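3-isopropylmalate dehydratase small subunit (Campylobacter jejuni, PDB 3Q3W) forms the small subunit of isopropylmalate isomerase, which interconverts 2-isopropylmalate and 3-isopropylmalate by way of 2-isopropylmaleate. Local coordinates at residues I146-R154 with F164-L175; G85-V96 with I111-L121. All coordinates share one frame; numbering follows the deposited sequence. Where two conformers were deposited one is given.

Contact 1. Residues I146-R154 with F164-L175; sequences IEISLLEKR and FDLDDFHRICLL
With CG turned away from the backbone N (chi1 165°) and the chain extended as far as NE, Arg171 runs from helix 168-176 to the turn after strand 145-149, sliding past Leu150, which points the other way. Its guanidinium meets that turn edge-on: NE donates to Leu150 O at 3.0 Å, close to the guanidinium plane, while NH2 reaches Leu151 O at 3.1 Å on a lone pair in the carbonyl plane. Leu175 CD1 lies over one face of the group. Phe164 takes the chi1 of 67° that sets CG between backbone N and carbonyl carbon, and its ring turns back under Lys153, whose CB sits 4.1 Å from the ring centroid, over the face. The backbones join here too, Phe164 N donating to Lys153 O. Leu150 fills the middle, its CD2 against Leu174 CB and its CD1 at the edge of the Phe164 ring. The hairpin turn closes in a G1 beta bulge, Lys153 and Arg154 both facing Ser149. Lys153 NZ ends between two waters, one also bonded to Asp168 OD1 and the other to Asp165 OD1. The lysine charge is thus probably balanced through water, whereas the arginine directly satisfies two carbonyls of the turn.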
loop_
_atom_site.group_PDB
_atom_site.type_symbol
_atom_site.label_atom_id
_atom_site.label_comp_id
_atom_site.label_asym_id
_atom_site.label_seq_id
_atom_site.Cartn_x
_atom_site.Cartn_y
_atom_site.Cartn_z
ATOM N N ILE A 146 5.748 11.518 1.340
ATOM C CA ILE A 146 6.155 11.298 -0.022
ATOM C C ILE A 146 5.066 11.885 -0.917
ATOM O O ILE A 146 3.891 11.888 -0.561
ATOM C CB ILE A 146 6.396 9.813 -0.323
ATOM C CG1 ILE A 146 7.641 9.327 0.449
ATOM C CG2 ILE A 146 6.532 9.605 -1.850
ATOM C CD1 ILE A 146 7.945 7.838 0.365
ATOM N N GLU A 147 5.450 12.454 -2.055
ATOM C CA GLU A 147 4.442 12.911 -3.028
ATOM C C GLU A 147 4.488 12.086 -4.306
ATOM O O GLU A 147 5.542 11.713 -4.771
ATOM C CB GLU A 147 4.585 14.403 -3.344
ATOM C CG GLU A 147 3.354 14.960 -4.072
ATOM C CD GLU A 147 3.279 16.481 -4.121
ATOM O OE1 GLU A 147 3.972 17.162 -3.346
ATOM O OE2 GLU A 147 2.500 16.999 -4.944
ATOM N N ILE A 148 3.306 11.793 -4.863
ATOM C CA ILE A 148 3.198 10.960 -6.065
ATOM C C ILE A 148 2.284 11.645 -7.047
ATOM O O ILE A 148 1.186 12.023 -6.673
ATOM C CB ILE A 148 2.610 9.594 -5.776
ATOM C CG1 ILE A 148 3.459 8.835 -4.761
ATOM C CG2 ILE A 148 2.456 8.804 -7.109
ATOM C CD1 ILE A 148 2.716 7.717 -3.978
ATOM N N SER A 149 2.755 11.833 -8.283
ATOM C CA SER A 149 1.929 12.324 -9.368
ATOM C C SER A 149 1.698 11.192 -10.371
ATOM O O SER A 149 2.637 10.681 -10.978
ATOM C CB SER A 149 2.622 13.506 -10.072
ATOM O OG SER A 149 1.864 13.961 -11.187
ATOM N N LEU A 150 0.450 10.812 -10.583
ATOM C CA LEU A 150 0.154 9.770 -11.573
ATOM C C LEU A 150 0.094 10.383 -12.967
ATOM O O LEU A 150 0.171 9.661 -13.964
ATOM C CB LEU A 150 -1.146 9.048 -11.263
ATOM C CG LEU A 150 -1.633 7.992 -12.256
ATOM C CD1 LEU A 150 -0.634 6.907 -12.470
ATOM C CD2 LEU A 150 -2.892 7.443 -11.744
ATOM N N LEU A 151 -0.046 11.707 -13.048
ATOM C CA LEU A 151 0.079 12.418 -14.318
ATOM C C LEU A 151 1.481 12.339 -14.855
ATOM O O LEU A 151 1.673 12.033 -16.011
ATOM C CB LEU A 151 -0.269 13.884 -14.177
ATOM C CG LEU A 151 -1.744 14.189 -14.015
ATOM C CD1 LEU A 151 -1.929 15.700 -13.831
ATOM C CD2 LEU A 151 -2.517 13.695 -15.217
ATOM N N GLU A 152 2.462 12.618 -14.017
ATOM C CA GLU A 152 3.836 12.629 -14.472
ATOM C C GLU A 152 4.488 11.290 -14.335
ATOM O O GLU A 152 5.585 11.099 -14.850
ATOM C CB GLU A 152 4.650 13.649 -13.695
ATOM C CG GLU A 152 4.330 15.060 -14.056
ATOM C CD GLU A 152 4.986 16.014 -13.101
ATOM O OE1 GLU A 152 6.061 15.660 -12.555
ATOM O OE2 GLU A 152 4.423 17.109 -12.889
ATOM N N LYS A 153 3.791 10.362 -13.688
ATOM C CA LYS A 153 4.317 9.062 -13.314
ATOM C C LYS A 153 5.666 9.213 -12.615
ATOM O O LYS A 153 6.683 8.610 -13.004
ATOM C CB LYS A 153 4.373 8.103 -14.500
ATOM C CG LYS A 153 3.003 7.768 -15.095
ATOM C CD LYS A 153 3.062 6.669 -16.206
ATOM C CE LYS A 153 3.357 7.207 -17.561
ATOM N NZ LYS A 153 3.137 6.163 -18.628
ATOM N N ARG A 154 5.648 10.041 -11.577
ATOM C CA ARG A 154 6.823 10.300 -10.728
ATOM C C ARG A 154 6.501 10.231 -9.196
ATOM O O ARG A 154 5.353 10.407 -8.790
ATOM C CB ARG A 154 7.418 11.658 -11.075
ATOM C CG ARG A 154 7.975 11.740 -12.513
ATOM C CD ARG A 154 8.683 13.068 -12.824
ATOM N NE ARG A 154 9.741 12.928 -13.847
ATOM C CZ ARG A 154 9.543 12.637 -15.134
ATOM N NH1 ARG A 154 10.598 12.550 -15.954
ATOM N NH2 ARG A 154 8.311 12.451 -15.631
ATOM N N PHE A 164 8.125 5.900 -12.771
ATOM C CA PHE A 164 7.516 4.567 -12.859
ATOM C C PHE A 164 6.578 4.378 -14.076
ATOM O O PHE A 164 6.088 5.320 -14.675
ATOM C CB PHE A 164 6.774 4.231 -11.546
ATOM C CG PHE A 164 5.539 5.081 -11.276
ATOM C CD1 PHE A 164 4.273 4.616 -11.601
ATOM C CD2 PHE A 164 5.646 6.328 -10.676
ATOM C CE1 PHE A 164 3.151 5.397 -11.381
ATOM C CE2 PHE A 164 4.515 7.112 -10.433
ATOM C CZ PHE A 164 3.273 6.635 -10.770
ATOM N N ASP A 165 6.327 3.124 -14.397
ATOM C CA ASP A 165 5.449 2.747 -15.495
ATOM C C ASP A 165 4.058 2.387 -15.011
ATOM O O ASP A 165 3.891 1.966 -13.886
ATOM C CB ASP A 165 6.025 1.522 -16.215
ATOM C CG ASP A 165 7.137 1.880 -17.145
ATOM O OD1 ASP A 165 7.002 2.929 -17.822
ATOM O OD2 ASP A 165 8.134 1.117 -17.210
ATOM N N LEU A 166 3.069 2.508 -15.897
ATOM C CA LEU A 166 1.761 1.925 -15.655
ATOM C C LEU A 166 0.982 1.839 -16.950
ATOM O O LEU A 166 0.926 2.808 -17.722
ATOM C CB LEU A 166 0.949 2.758 -14.651
ATOM C CG LEU A 166 -0.179 2.000 -13.949
ATOM C CD1 LEU A 166 0.387 1.105 -12.845
ATOM C CD2 LEU A 166 -1.187 2.976 -13.370
ATOM N N ASP A 167 0.395 0.675 -17.190
ATOM C CA ASP A 167 -0.472 0.448 -18.355
ATOM C C ASP A 167 -1.389 1.670 -18.540
ATOM O O ASP A 167 -1.972 2.120 -17.564
ATOM C CB ASP A 167 -1.297 -0.814 -18.020
ATOM C CG ASP A 167 -2.458 -1.051 -18.958
ATOM O OD1 ASP A 167 -2.244 -1.670 -20.013
ATOM O OD2 ASP A 167 -3.608 -0.686 -18.608
ATOM N N ASP A 168 -1.552 2.191 -19.767
ATOM C CA ASP A 168 -2.377 3.389 -19.989
ATOM C C ASP A 168 -3.834 3.230 -19.534
ATOM O O ASP A 168 -4.454 4.191 -19.065
ATOM C CB ASP A 168 -2.385 3.815 -21.457
ATOM C CG ASP A 168 -1.124 4.575 -21.883
ATOM O OD1 ASP A 168 -0.480 5.285 -21.089
ATOM O OD2 ASP A 168 -0.809 4.482 -23.073
ATOM N N PHE A 169 -4.382 2.038 -19.687
ATOM C CA PHE A 169 -5.772 1.814 -19.349
ATOM C C PHE A 169 -5.960 1.921 -17.844
ATOM O O PHE A 169 -6.870 2.622 -17.391
ATOM C CB PHE A 169 -6.259 0.464 -19.875
ATOM C CG PHE A 169 -7.630 0.115 -19.435
ATOM C CD1 PHE A 169 -8.708 0.892 -19.826
ATOM C CD2 PHE A 169 -7.842 -0.970 -18.605
ATOM C CE1 PHE A 169 -9.987 0.590 -19.411
ATOM C CE2 PHE A 169 -9.098 -1.302 -18.204
ATOM C CZ PHE A 169 -10.194 -0.531 -18.602
ATOM N N HIS A 170 -5.103 1.249 -17.072
ATOM C CA HIS A 170 -5.169 1.343 -15.601
ATOM C C HIS A 170 -4.989 2.778 -15.155
ATOM O O HIS A 170 -5.658 3.233 -14.240
ATOM C CB HIS A 170 -4.110 0.476 -14.932
ATOM C CG HIS A 170 -4.409 -0.980 -15.003
ATOM N ND1 HIS A 170 -5.667 -1.487 -14.747
ATOM C CD2 HIS A 170 -3.623 -2.042 -15.293
ATOM C CE1 HIS A 170 -5.644 -2.798 -14.895
ATOM N NE2 HIS A 170 -4.415 -3.162 -15.219
ATOM N N ARG A 171 -4.075 3.484 -15.823
ATOM C CA ARG A 171 -3.748 4.847 -15.438
ATOM C C ARG A 171 -4.916 5.757 -15.666
ATOM O O ARG A 171 -5.244 6.536 -14.790
ATOM C CB ARG A 171 -2.543 5.371 -16.193
ATOM C CG ARG A 171 -2.340 6.897 -16.131
ATOM C CD ARG A 171 -0.886 7.218 -16.493
ATOM N NE ARG A 171 -0.576 8.634 -16.678
ATOM C CZ ARG A 171 -0.748 9.338 -17.795
ATOM N NH1 ARG A 171 -1.313 8.813 -18.869
ATOM N NH2 ARG A 171 -0.367 10.614 -17.831
ATOM N N ILE A 172 -5.548 5.660 -16.824
ATOM C CA ILE A 172 -6.647 6.559 -17.095
ATOM C C ILE A 172 -7.830 6.263 -16.188
ATOM O O ILE A 172 -8.486 7.204 -15.783
ATOM C CB ILE A 172 -7.057 6.617 -18.588
ATOM C CG1 ILE A 172 -7.852 7.908 -18.894
ATOM C CG2 ILE A 172 -7.866 5.372 -19.022
ATOM C CD1 ILE A 172 -7.098 9.328 -18.710
ATOM N N CYS A 173 -8.105 4.988 -15.900
ATOM C CA CYS A 173 -9.106 4.638 -14.883
ATOM C C CYS A 173 -8.812 5.334 -13.549
ATOM O O CYS A 173 -9.698 5.971 -13.018
ATOM C CB CYS A 173 -9.236 3.123 -14.710
ATOM S SG CYS A 173 -9.947 2.262 -16.164
ATOM N N LEU A 174 -7.575 5.270 -13.040
ATOM C CA LEU A 174 -7.234 5.913 -11.770
ATOM C C LEU A 174 -7.351 7.433 -11.884
ATOM O O LEU A 174 -7.905 8.073 -11.013
ATOM C CB LEU A 174 -5.814 5.547 -11.326
ATOM C CG LEU A 174 -5.575 4.086 -10.916
ATOM C CD1 LEU A 174 -4.094 3.749 -10.877
ATOM C CD2 LEU A 174 -6.176 3.836 -9.592
ATOM N N LEU A 175 -6.827 8.011 -12.971
ATOM C CA LEU A 175 -6.935 9.464 -13.148
ATOM C C LEU A 175 -8.386 9.986 -13.204
ATOM O O LEU A 175 -8.702 11.046 -12.676
ATOM C CB LEU A 175 -6.165 9.938 -14.415
ATOM C CG LEU A 175 -4.639 9.764 -14.467
ATOM C CD1 LEU A 175 -4.158 10.117 -15.879
ATOM C CD2 LEU A 175 -3.870 10.611 -13.406
HETATM O O HOH W 1 0.508 5.007 -18.725
HETATM O O HOH W 2 4.181 3.265 -18.356
#

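Contact 2. Residues G85-V96 with I111-L121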
loop_
_atom_site.group_PDB
_atom_site.type_symbol
_atom_site.label_atom_id
_atom_site.label_comp_id
_atom_site.label_asym_id
_atom_site.label_seq_id
_atom_site.Cartn_x
_atom_site.Cartn_y
_atom_site.Cartn_z
ATOM N N GLY A 85 0.160 -14.432 -3.472
ATOM C CA GLY A 85 -0.890 -15.391 -3.179
ATOM C C GLY A 85 -1.950 -15.456 -4.255
ATOM O O GLY A 85 -1.865 -14.773 -5.276
ATOM N N SER A 86 -2.953 -16.298 -4.035
ATOM C CA SER A 86 -4.085 -16.358 -4.939
ATOM C C SER A 86 -5.031 -15.169 -4.743
ATOM O O SER A 86 -4.922 -14.431 -3.758
ATOM C CB SER A 86 -4.833 -17.691 -4.789
ATOM O OG SER A 86 -5.054 -17.972 -3.440
ATOM N N SER A 87 -5.940 -14.984 -5.709
ATOM C CA SER A 87 -6.893 -13.880 -5.664
ATOM C C SER A 87 -7.445 -13.746 -4.246
ATOM O O SER A 87 -7.839 -14.734 -3.640
ATOM C CB SER A 87 -8.024 -14.092 -6.664
ATOM O OG SER A 87 -8.729 -12.869 -6.874
ATOM N N ARG A 88 -7.387 -12.534 -3.709
ATOM C CA ARG A 88 -8.038 -12.183 -2.456
ATOM C C ARG A 88 -8.425 -10.735 -2.614
ATOM O O ARG A 88 -7.623 -9.820 -2.363
ATOM C CB ARG A 88 -7.099 -12.368 -1.255
ATOM C CG ARG A 88 -7.842 -12.286 0.048
ATOM C CD ARG A 88 -7.078 -12.766 1.203
ATOM N NE ARG A 88 -6.875 -14.219 1.209
ATOM C CZ ARG A 88 -6.256 -14.858 2.191
ATOM N NH1 ARG A 88 -5.784 -14.170 3.269
ATOM N NH2 ARG A 88 -6.094 -16.177 2.108
ATOM N N GLU A 89 -9.647 -10.505 -3.053
ATOM C CA GLU A 89 -10.136 -9.141 -3.245
ATOM C C GLU A 89 -10.068 -8.318 -1.961
ATOM O O GLU A 89 -9.798 -7.133 -2.003
ATOM C CB GLU A 89 -11.555 -9.132 -3.808
ATOM C CG GLU A 89 -12.626 -9.671 -2.846
ATOM C CD GLU A 89 -13.780 -10.390 -3.572
ATOM O OE1 GLU A 89 -14.281 -11.382 -3.025
ATOM O OE2 GLU A 89 -14.157 -9.966 -4.689
ATOM N N HIS A 90 -10.272 -8.968 -0.820
ATOM C CA HIS A 90 -10.178 -8.310 0.482
ATOM C C HIS A 90 -8.799 -7.676 0.805
ATOM O O HIS A 90 -8.750 -6.762 1.635
ATOM C CB HIS A 90 -10.509 -9.287 1.603
ATOM C CG HIS A 90 -11.944 -9.705 1.640
ATOM N ND1 HIS A 90 -12.453 -10.654 0.790
ATOM C CD2 HIS A 90 -12.961 -9.347 2.456
ATOM C CE1 HIS A 90 -13.730 -10.840 1.056
ATOM N NE2 HIS A 90 -14.056 -10.084 2.082
ATOM N N ALA A 91 -7.714 -8.164 0.201
ATOM C CA ALA A 91 -6.401 -7.625 0.500
ATOM C C ALA A 91 -6.332 -6.178 0.040
ATOM O O ALA A 91 -6.124 -5.291 0.853
ATOM C CB ALA A 91 -5.254 -8.513 -0.112
ATOM N N PRO A 92 -6.595 -5.897 -1.253
ATOM C CA PRO A 92 -6.747 -4.450 -1.597
ATOM C C PRO A 92 -7.801 -3.684 -0.784
ATOM O O PRO A 92 -7.566 -2.556 -0.371
ATOM C CB PRO A 92 -7.133 -4.460 -3.083
ATOM C CG PRO A 92 -6.637 -5.734 -3.576
ATOM C CD PRO A 92 -6.729 -6.736 -2.438
ATOM N N TRP A 93 -8.938 -4.278 -0.522
ATOM C CA TRP A 93 -9.935 -3.621 0.321
ATOM C C TRP A 93 -9.424 -3.208 1.725
ATOM O O TRP A 93 -9.707 -2.110 2.187
ATOM C CB TRP A 93 -11.113 -4.522 0.507
ATOM C CG TRP A 93 -11.841 -4.898 -0.756
ATOM C CD1 TRP A 93 -11.611 -4.441 -2.030
ATOM C CD2 TRP A 93 -12.948 -5.790 -0.844
ATOM N NE1 TRP A 93 -12.533 -5.009 -2.906
ATOM C CE2 TRP A 93 -13.360 -5.827 -2.196
ATOM C CE3 TRP A 93 -13.656 -6.562 0.105
ATOM C CZ2 TRP A 93 -14.414 -6.644 -2.638
ATOM C CZ3 TRP A 93 -14.719 -7.365 -0.344
ATOM C CH2 TRP A 93 -15.086 -7.377 -1.695
ATOM N N ALA A 94 -8.735 -4.113 2.407
ATOM C CA ALA A 94 -8.230 -3.788 3.735
ATOM C C ALA A 94 -7.228 -2.639 3.662
ATOM O O ALA A 94 -7.226 -1.723 4.477
ATOM C CB ALA A 94 -7.609 -5.029 4.359
ATOM N N LEU A 95 -6.371 -2.677 2.658
ATOM C CA LEU A 95 -5.395 -1.605 2.462
ATOM C C LEU A 95 -6.079 -0.268 2.204
ATOM O O LEU A 95 -5.742 0.735 2.862
ATOM C CB LEU A 95 -4.425 -1.976 1.301
ATOM C CG LEU A 95 -3.418 -3.065 1.644
ATOM C CD1 LEU A 95 -2.963 -3.917 0.444
ATOM C CD2 LEU A 95 -2.210 -2.447 2.391
ATOM N N VAL A 96 -7.028 -0.215 1.248
ATOM C CA VAL A 96 -7.737 1.040 0.944
ATOM C C VAL A 96 -8.587 1.542 2.118
ATOM O O VAL A 96 -8.574 2.708 2.437
ATOM C CB VAL A 96 -8.596 0.922 -0.340
ATOM C CG1 VAL A 96 -9.522 2.122 -0.515
ATOM C CG2 VAL A 96 -7.658 0.739 -1.605
ATOM N N ILE A 111 -1.524 -11.083 -9.514
ATOM C CA ILE A 111 -2.958 -11.102 -9.223
ATOM C C ILE A 111 -3.333 -9.904 -8.325
ATOM O O ILE A 111 -4.272 -9.173 -8.607
ATOM C CB ILE A 111 -3.399 -12.422 -8.562
ATOM C CG1 ILE A 111 -3.276 -13.593 -9.559
ATOM C CG2 ILE A 111 -4.848 -12.304 -8.111
ATOM C CD1 ILE A 111 -3.544 -14.948 -8.943
ATOM N N PHE A 112 -2.556 -9.677 -7.277
ATOM C CA PHE A 112 -2.832 -8.586 -6.365
ATOM C C PHE A 112 -2.724 -7.255 -7.082
ATOM O O PHE A 112 -3.554 -6.341 -6.861
ATOM C CB PHE A 112 -1.855 -8.632 -5.176
ATOM C CG PHE A 112 -1.884 -7.411 -4.343
ATOM C CD1 PHE A 112 -2.807 -7.287 -3.329
ATOM C CD2 PHE A 112 -1.017 -6.329 -4.614
ATOM C CE1 PHE A 112 -2.842 -6.168 -2.535
ATOM C CE2 PHE A 112 -1.059 -5.179 -3.841
ATOM C CZ PHE A 112 -1.984 -5.085 -2.809
ATOM N N LYS A 113 -1.707 -7.123 -7.947
ATOM C CA LYS A 113 -1.533 -5.862 -8.654
ATOM C C LYS A 113 -2.833 -5.471 -9.399
ATOM O O LYS A 113 -3.283 -4.317 -9.302
ATOM C CB LYS A 113 -0.338 -5.883 -9.650
ATOM C CG LYS A 113 -0.101 -4.470 -10.216
ATOM C CD LYS A 113 0.700 -4.395 -11.500
ATOM C CE LYS A 113 2.094 -4.849 -11.323
ATOM N NZ LYS A 113 2.705 -4.748 -12.672
ATOM N N ASN A 114 -3.408 -6.414 -10.134
ATOM C CA ASN A 114 -4.569 -6.119 -10.961
ATOM C C ASN A 114 -5.781 -5.796 -10.093
ATOM O O ASN A 114 -6.492 -4.848 -10.357
ATOM C CB ASN A 114 -4.891 -7.282 -11.871
ATOM C CG ASN A 114 -5.909 -6.921 -12.931
ATOM O OD1 ASN A 114 -7.019 -7.415 -12.898
ATOM N ND2 ASN A 114 -5.526 -6.065 -13.888
ATOM N N ASN A 115 -5.952 -6.549 -9.011
ATOM C CA ASN A 115 -7.015 -6.253 -8.056
ATOM C C ASN A 115 -6.833 -4.925 -7.391
ATOM O O ASN A 115 -7.824 -4.218 -7.143
ATOM C CB ASN A 115 -7.097 -7.331 -7.000
ATOM C CG ASN A 115 -7.573 -8.650 -7.570
ATOM O OD1 ASN A 115 -8.251 -8.680 -8.620
ATOM N ND2 ASN A 115 -7.201 -9.751 -6.912
ATOM N N ALA A 116 -5.593 -4.588 -7.057
ATOM C CA ALA A 116 -5.364 -3.344 -6.360
ATOM C C ALA A 116 -5.689 -2.181 -7.289
ATOM O O ALA A 116 -6.354 -1.228 -6.889
ATOM C CB ALA A 116 -3.928 -3.250 -5.840
ATOM N N LEU A 117 -5.179 -2.250 -8.508
ATOM C CA LEU A 117 -5.396 -1.224 -9.523
ATOM C C LEU A 117 -6.874 -1.092 -9.820
ATOM O O LEU A 117 -7.384 0.021 -9.946
ATOM C CB LEU A 117 -4.631 -1.552 -10.814
ATOM C CG LEU A 117 -3.116 -1.364 -10.640
ATOM C CD1 LEU A 117 -2.375 -1.933 -11.887
ATOM C CD2 LEU A 117 -2.763 0.132 -10.364
ATOM N N GLY A 118 -7.563 -2.225 -9.854
ATOM C CA GLY A 118 -9.028 -2.227 -9.935
ATOM C C GLY A 118 -9.746 -1.495 -8.801
ATOM O O GLY A 118 -10.868 -1.018 -8.972
ATOM N N ASN A 119 -9.096 -1.364 -7.653
ATOM C CA ASN A 119 -9.728 -0.776 -6.495
ATOM C C ASN A 119 -9.149 0.564 -6.185
ATOM O O ASN A 119 -9.388 1.113 -5.108
ATOM C CB ASN A 119 -9.645 -1.718 -5.294
ATOM C CG ASN A 119 -10.683 -2.826 -5.349
ATOM O OD1 ASN A 119 -11.757 -2.711 -4.740
ATOM N ND2 ASN A 119 -10.406 -3.886 -6.114
ATOM N N GLY A 120 -8.392 1.107 -7.130
ATOM C CA GLY A 120 -7.895 2.495 -7.013
ATOM C C GLY A 120 -6.686 2.609 -6.126
ATOM O O GLY A 120 -6.320 3.702 -5.735
ATOM N N LEU A 121 -6.060 1.474 -5.833
ATOM C CA LEU A 121 -4.841 1.385 -5.043
ATOM C C LEU A 121 -3.630 1.405 -6.011
ATOM O O LEU A 121 -3.374 0.420 -6.681
ATOM C CB LEU A 121 -4.854 0.087 -4.222
ATOM C CG LEU A 121 -3.662 -0.279 -3.321
ATOM C CD1 LEU A 121 -3.264 0.902 -2.422
ATOM C CD2 LEU A 121 -3.906 -1.536 -2.475
HETATM O O HOH W 3 -1.648 -12.156 -5.617
HETATM O O HOH W 4 -5.811 -9.782 -4.499
HETATM O O HOH W 5 -12.957 -5.161 -5.873
#
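Pro92 presents its ring to helix 110-118 and slides past Phe112 in the opposite direction: its CG rests 3.8 Å from Asn115 CB, and its CD is 3.9 Å from Phe112 CE1. Here the backbones come close, with Pro92 CA 5.1 Å from Ala116 CA. The Phe112 ring is met at its edge by Ala91 CB and by Leu95 CD1, the latter 3.6 Å from Phe112 CZ, while Ala116 CB lies over one face, toward its rim. Leu95 CB packs on CD2 of Leu121, as does Val96 CG2 on Leu121 CB in the conformer given; Leu121 follows the Schellman motif closing the helix at Gly120.

The polar side is built round Asn119. Its amide plane is turned 62° from the indole of Trp93, and OD1 lies at the indole edge, 3.0 Å from Trp93 NE1. On the other branch of the amide, ND2 donates almost straight to Asn115 O (2.8 Å, 168°), which helps hold the amide in this rotation; a water joins Asn119 ND2 to Trp93 NE1. Asn115 ND2 in turn gives a weak bond to Ser87 OG and a firmer one to a water held by Arg88 O. Farther along, Ile111 CG2 packs against Ser87 CA.

The short helix axes cross at -49°, 8.8 Å apart at their closest. The pair belongs to the aconitase C-terminal (swivel-type) domain: helix 24-27 adds Ile27 against Ala91, Leu95 and Phe112, Phe82 meets Phe112 edge-to-face, and strand 122-125 places Thr123 against Ala116.

Overall arrangement
Contact 2 closes before contact 1 opens along the chain, and their centres lie about 17 Å apart, yet the two meet directly. Helix 168-176 of contact 1 packs on helix 110-118 of contact 2 and on the turn that ends it: His170 CD2 is 3.6 Å from Leu117 CD1, and Leu174, in the conformer given, reaches Gly120. Helix 110-118 therefore has helix 90-98 and helix 168-176 as neighbours. The mixed sheet relates the two contacts as well, since helix 110-118 leads into one of its two edge strands, 122-125, whereas strand 145-149 of contact 1 belongs to the antiparallel part beyond strand 9-17. The model is a single small subunit, and neither contact holds an identified active-site residue.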